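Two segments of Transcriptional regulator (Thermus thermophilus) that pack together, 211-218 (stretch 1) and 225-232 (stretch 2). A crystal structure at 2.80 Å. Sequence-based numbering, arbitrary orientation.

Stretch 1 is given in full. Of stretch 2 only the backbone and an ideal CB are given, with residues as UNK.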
ATOM      1  N   ARG A 211      20.683   5.814 -15.071  1.00 56.35           N
ATOM      2  CA  ARG A 211      20.011   7.055 -15.370  1.00 53.13           C
ATOM      3  C   ARG A 211      18.598   6.614 -15.075  1.00 50.88           C
ATOM      4  O   ARG A 211      18.183   5.547 -15.513  1.00 51.43           O
ATOM      5  CB  ARG A 211      20.200   7.409 -16.843  1.00 53.03           C
ATOM      6  CG  ARG A 211      21.641   7.665 -17.213  1.00 53.80           C
ATOM      7  CD  ARG A 211      21.741   8.141 -18.632  1.00 59.64           C
ATOM      8  NE  ARG A 211      22.729   9.207 -18.778  1.00 65.13           N
ATOM      9  CZ  ARG A 211      23.978   9.035 -19.204  1.00 67.02           C
ATOM     10  NH1 ARG A 211      24.420   7.829 -19.537  1.00 66.98           N
ATOM     11  NH2 ARG A 211      24.785  10.080 -19.304  1.00 68.40           N
ATOM     12  N   VAL A 212      17.869   7.401 -14.300  1.00 49.11           N
ATOM     13  CA  VAL A 212      16.520   7.018 -13.938  1.00 45.23           C
ATOM     14  C   VAL A 212      15.480   7.958 -14.508  1.00 43.66           C
ATOM     15  O   VAL A 212      15.592   9.180 -14.414  1.00 44.13           O
ATOM     16  CB  VAL A 212      16.359   6.935 -12.396  1.00 44.41           C
ATOM     17  CG1 VAL A 212      15.000   6.371 -12.062  1.00 44.57           C
ATOM     18  CG2 VAL A 212      17.436   6.043 -11.796  1.00 41.93           C
ATOM     19  N   LEU A 213      14.468   7.357 -15.115  1.00 41.19           N
ATOM     20  CA  LEU A 213      13.374   8.094 -15.712  1.00 38.55           C
ATOM     21  C   LEU A 213      12.078   7.567 -15.131  1.00 37.82           C
ATOM     22  O   LEU A 213      11.708   6.421 -15.377  1.00 37.53           O
ATOM     23  CB  LEU A 213      13.371   7.898 -17.226  1.00 37.95           C
ATOM     24  CG  LEU A 213      12.265   8.616 -17.998  1.00 37.02           C
ATOM     25  CD1 LEU A 213      12.353  10.117 -17.766  1.00 38.40           C
ATOM     26  CD2 LEU A 213      12.404   8.307 -19.479  1.00 37.31           C
ATOM     27  N   GLY A 214      11.401   8.402 -14.349  1.00 37.31           N
ATOM     28  CA  GLY A 214      10.140   8.008 -13.745  1.00 36.36           C
ATOM     29  C   GLY A 214       8.944   8.400 -14.600  1.00 36.40           C
ATOM     30  O   GLY A 214       9.094   8.851 -15.730  1.00 34.71           O
ATOM     31  N   PHE A 215       7.749   8.217 -14.052  1.00 38.11           N
ATOM     32  CA  PHE A 215       6.499   8.546 -14.727  1.00 38.97           C
ATOM     33  C   PHE A 215       5.688   9.187 -13.604  1.00 39.58           C
ATOM     34  O   PHE A 215       5.877   8.850 -12.452  1.00 39.91           O
ATOM     35  CB  PHE A 215       5.922   7.300 -15.391  1.00 38.73           C
ATOM     36  CG  PHE A 215       4.947   7.595 -16.477  1.00 39.46           C
ATOM     37  CD1 PHE A 215       3.690   8.115 -16.183  1.00 39.68           C
ATOM     38  CD2 PHE A 215       5.292   7.370 -17.808  1.00 40.82           C
ATOM     39  CE1 PHE A 215       2.786   8.406 -17.206  1.00 40.09           C
ATOM     40  CE2 PHE A 215       4.396   7.660 -18.840  1.00 40.30           C
ATOM     41  CZ  PHE A 215       3.140   8.179 -18.538  1.00 38.59           C
ATOM     42  N   ASP A 216       4.801  10.111 -13.964  1.00 40.87           N
ATOM     43  CA  ASP A 216       3.937  10.848 -13.033  1.00 42.13           C
ATOM     44  C   ASP A 216       4.283  12.259 -12.565  1.00 41.58           C
ATOM     45  O   ASP A 216       3.488  12.908 -11.905  1.00 40.95           O
ATOM     46  CB  ASP A 216       3.940  10.243 -11.623  1.00 44.13           C
ATOM     47  CG  ASP A 216       2.975   9.071 -11.467  1.00 47.29           C
ATOM     48  OD1 ASP A 216       2.050   8.888 -12.294  1.00 49.57           O
ATOM     49  OD2 ASP A 216       3.130   8.326 -10.479  1.00 48.95           O
ATOM     50  N   GLY A 217       5.474  12.735 -12.900  1.00 41.37           N
ATOM     51  CA  GLY A 217       5.840  14.083 -12.514  1.00 42.05           C
ATOM     52  C   GLY A 217       5.443  14.611 -11.141  1.00 43.85           C
ATOM     53  O   GLY A 217       5.085  15.785 -10.995  1.00 45.28           O
ATOM     54  N   HIS A 218       5.421  13.734 -10.144  1.00 43.50           N
ATOM     55  CA  HIS A 218       5.048  14.131  -8.794  1.00 42.94           C
ATOM     56  C   HIS A 218       5.900  15.247  -8.219  1.00 45.21           C
ATOM     57  O   HIS A 218       7.062  15.405  -8.585  1.00 46.09           O
ATOM     58  CB  HIS A 218       5.114  12.942  -7.834  1.00 40.35           C
ATOM     59  CG  HIS A 218       4.018  11.950  -8.032  1.00 38.98           C
ATOM     60  ND1 HIS A 218       2.735  12.320  -8.368  1.00 40.48           N
ATOM     61  CD2 HIS A 218       4.008  10.603  -7.924  1.00 40.30           C
ATOM     62  CE1 HIS A 218       1.979  11.241  -8.461  1.00 40.01           C
ATOM     63  NE2 HIS A 218       2.727  10.186  -8.195  1.00 40.95           N
ATOM     64  N   UNK A 225      15.653  15.290  -7.878  1.00 48.91           N
ATOM     65  CA  UNK A 225      16.447  15.425  -9.085  1.00 46.66           C
ATOM     66  C   UNK A 225      16.099  14.343 -10.093  1.00 45.56           C
ATOM     67  O   UNK A 225      16.893  14.006 -10.968  1.00 44.43           O
ATOM     68  CB  UNK A 225      17.939  15.375  -8.750  1.00 46.66           C
ATOM     69  N   UNK A 226      14.892  13.806  -9.966  1.00 44.05           N
ATOM     70  CA  UNK A 226      14.408  12.754 -10.846  1.00 42.52           C
ATOM     71  C   UNK A 226      13.816  13.260 -12.161  1.00 40.91           C
ATOM     72  O   UNK A 226      12.930  14.112 -12.166  1.00 42.18           O
ATOM     73  CB  UNK A 226      13.356  11.925 -10.107  1.00 42.52           C
ATOM     74  N   UNK A 227      14.311  12.744 -13.279  1.00 37.71           N
ATOM     75  CA  UNK A 227      13.760  13.126 -14.569  1.00 35.86           C
ATOM     76  C   UNK A 227      12.507  12.277 -14.645  1.00 33.98           C
ATOM     77  O   UNK A 227      12.476  11.181 -14.095  1.00 33.77           O
ATOM     78  CB  UNK A 227      14.719  12.899 -15.739  1.00 35.86           C
ATOM     79  N   UNK A 228      11.476  12.754 -15.322  1.00 33.59           N
ATOM     80  CA  UNK A 228      10.264  11.959 -15.402  1.00 33.89           C
ATOM     81  C   UNK A 228       9.353  12.397 -16.534  1.00 32.98           C
ATOM     82  O   UNK A 228       9.568  13.432 -17.149  1.00 34.17           O
ATOM     83  CB  UNK A 228       9.506  12.029 -14.075  1.00 33.89           C
ATOM     84  N   UNK A 229       8.361  11.567 -16.827  1.00 32.85           N
ATOM     85  CA  UNK A 229       7.353  11.866 -17.835  1.00 33.74           C
ATOM     86  C   UNK A 229       6.228  12.416 -16.955  1.00 34.98           C
ATOM     87  O   UNK A 229       5.497  11.655 -16.312  1.00 33.58           O
ATOM     88  CB  UNK A 229       6.946  10.661 -18.686  1.00 33.74           C
ATOM     89  N   UNK A 230       6.102  13.737 -16.921  1.00 36.56           N
ATOM     90  CA  UNK A 230       5.105  14.389 -16.075  1.00 38.12           C
ATOM     91  C   UNK A 230       3.656  14.412 -16.550  1.00 37.32           C
ATOM     92  O   UNK A 230       3.369  14.749 -17.696  1.00 38.00           O
ATOM     93  CB  UNK A 230       5.545  15.839 -15.860  1.00 38.12           C
ATOM     94  N   UNK A 231       2.758  14.052 -15.636  1.00 36.94           N
ATOM     95  CA  UNK A 231       1.322  14.054 -15.874  1.00 36.79           C
ATOM     96  C   UNK A 231       0.731  15.298 -15.205  1.00 36.61           C
ATOM     97  O   UNK A 231       1.139  15.658 -14.108  1.00 35.85           O
ATOM     98  CB  UNK A 231       0.670  12.775 -15.345  1.00 36.79           C
ATOM     99  N   UNK A 232      -0.230  15.971 -15.866  1.00 37.21           N
ATOM    100  CA  UNK A 232      -0.877  17.175 -15.316  1.00 36.01           C
ATOM    101  C   UNK A 232      -2.085  16.731 -14.504  1.00 35.71           C
ATOM    102  O   UNK A 232      -3.224  17.062 -14.833  1.00 35.36           O
ATOM    103  CB  UNK A 232      -1.290  18.148 -16.422  1.00 36.01           C
TER

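Stretch 2 runs parallel to strand 211-215, and its backbone is tied to it by a ladder of hydrogen bonds. Position 225 has phi/psi of 73/23, a conformation that by itself favours glycine, and stretch 1 offers nothing nearby; Gly-225 ends the preceding helix in a Schellman motif.

At position 226 the CA-to-CB bond points sideways, and no atom of stretch 1 lies within 5.5 Å of the ideal CB. A long aliphatic chain could bridge that gap to Val-212 and the bare backbone of Gly-214. Leu-226 does so, its CD1 lying 3.8 Å from Val-212 CG1, while an ideal CB on Gly-214 would come within a tight 3.3 Å of Leu-226 CD2.

The carbonyl of position 227 accepts a straight hydrogen bond from Gly-214 N (3.0 Å to O of 227). On the same side as Leu-213, the ideal CB of 227 lies 4.2 Å from Leu-213 CD1; a small residue would suit, though nothing visible in stretch 1 requires one. Ser-227 is deposited, and its OG is hydrogen-bonded elsewhere in the structure.

Position 228 pairs with Gly-214, and its ideal CB is 3.6 Å from Gly-214 O and 4.3 Å from Gly-217 N. Small or beta-branched residues fit, and a hydroxyl could accept from that amide. In Thr-228 (chi1 t), OG1 receives a weak hydrogen bond from Gly-217 N at 3.4 Å.

At position 229 the backbone bonds twice: N donates to Gly-214 O (3.0 Å) and O accepts from Asp-216 N (2.9 Å). The ideal CB, 3.8 Å from Phe-215 CD2, faces an aromatic ring, which invites valine, isoleucine or leucine. Ile-229 lays CG2 over one face of the ring, 3.6 Å from Phe-215 CE2, with its CB 4.0 Å from the ring centroid in a CH-pi contact.

Position 230 directs CB sideways, and Gly-217 CA lies 3.8 Å from the ideal CB of 230. A small side chain fits, and a longer one leading away from Gly-217 is not excluded by stretch 1. The deposited residue is Ala-230; an ideal CB on Gly-217 would clash with Ala-230 CB at 2.4 Å.

Position 231 also starts sideways, but Asp-216 offers a carboxylate and Phe-215 a ring edge. Lysine, arginine or glutamine could reach the acid. Gln-231 turns its amide there: NE2 lies near the ring plane, 3.8 Å from Phe-215 CE1, and donates a short but weak, bent hydrogen bond to Asp-216 OD1 (2.6 Å).

Position 232 points away from stretch 1. Pro-232 occupies the N-cap position of the next helix.

Stretch 2, residues 225-232: GLSTIAQP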
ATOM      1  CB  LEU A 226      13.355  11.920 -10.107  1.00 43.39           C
ATOM      2  CG  LEU A 226      12.577  10.856 -10.891  1.00 45.24           C
ATOM      3  CD1 LEU A 226      13.536   9.888 -11.555  1.00 45.75           C
ATOM      4  CD2 LEU A 226      11.647  10.109  -9.950  1.00 47.36           C
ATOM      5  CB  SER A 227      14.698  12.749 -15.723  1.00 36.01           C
ATOM      6  OG  SER A 227      15.976  13.343 -15.576  1.00 39.29           O
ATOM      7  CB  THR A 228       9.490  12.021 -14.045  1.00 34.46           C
ATOM      8  OG1 THR A 228       8.290  11.244 -14.126  1.00 37.06           O
ATOM      9  CG2 THR A 228       9.129  13.455 -13.688  1.00 32.03           C
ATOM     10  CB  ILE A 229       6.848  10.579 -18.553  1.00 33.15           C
ATOM     11  CG1 ILE A 229       8.011   9.867 -19.239  1.00 28.53           C
ATOM     12  CG2 ILE A 229       5.764  10.933 -19.564  1.00 31.44           C
ATOM     13  CD1 ILE A 229       8.655  10.698 -20.310  1.00 29.64           C
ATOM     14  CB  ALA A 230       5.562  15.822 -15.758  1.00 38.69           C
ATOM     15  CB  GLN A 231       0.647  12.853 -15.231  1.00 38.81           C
ATOM     16  CG  GLN A 231       1.001  11.498 -15.766  1.00 42.22           C
ATOM     17  CD  GLN A 231       0.059  10.440 -15.210  1.00 44.52           C
ATOM     18  OE1 GLN A 231      -1.122  10.401 -15.564  1.00 45.19           O
ATOM     19  NE2 GLN A 231       0.570   9.593 -14.321  1.00 44.52           N
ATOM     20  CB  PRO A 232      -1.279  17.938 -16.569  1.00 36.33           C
ATOM     21  CG  PRO A 232      -1.652  16.802 -17.520  1.00 35.58           C
ATOM     22  CD  PRO A 232      -0.556  15.797 -17.300  1.00 35.76           C
TER
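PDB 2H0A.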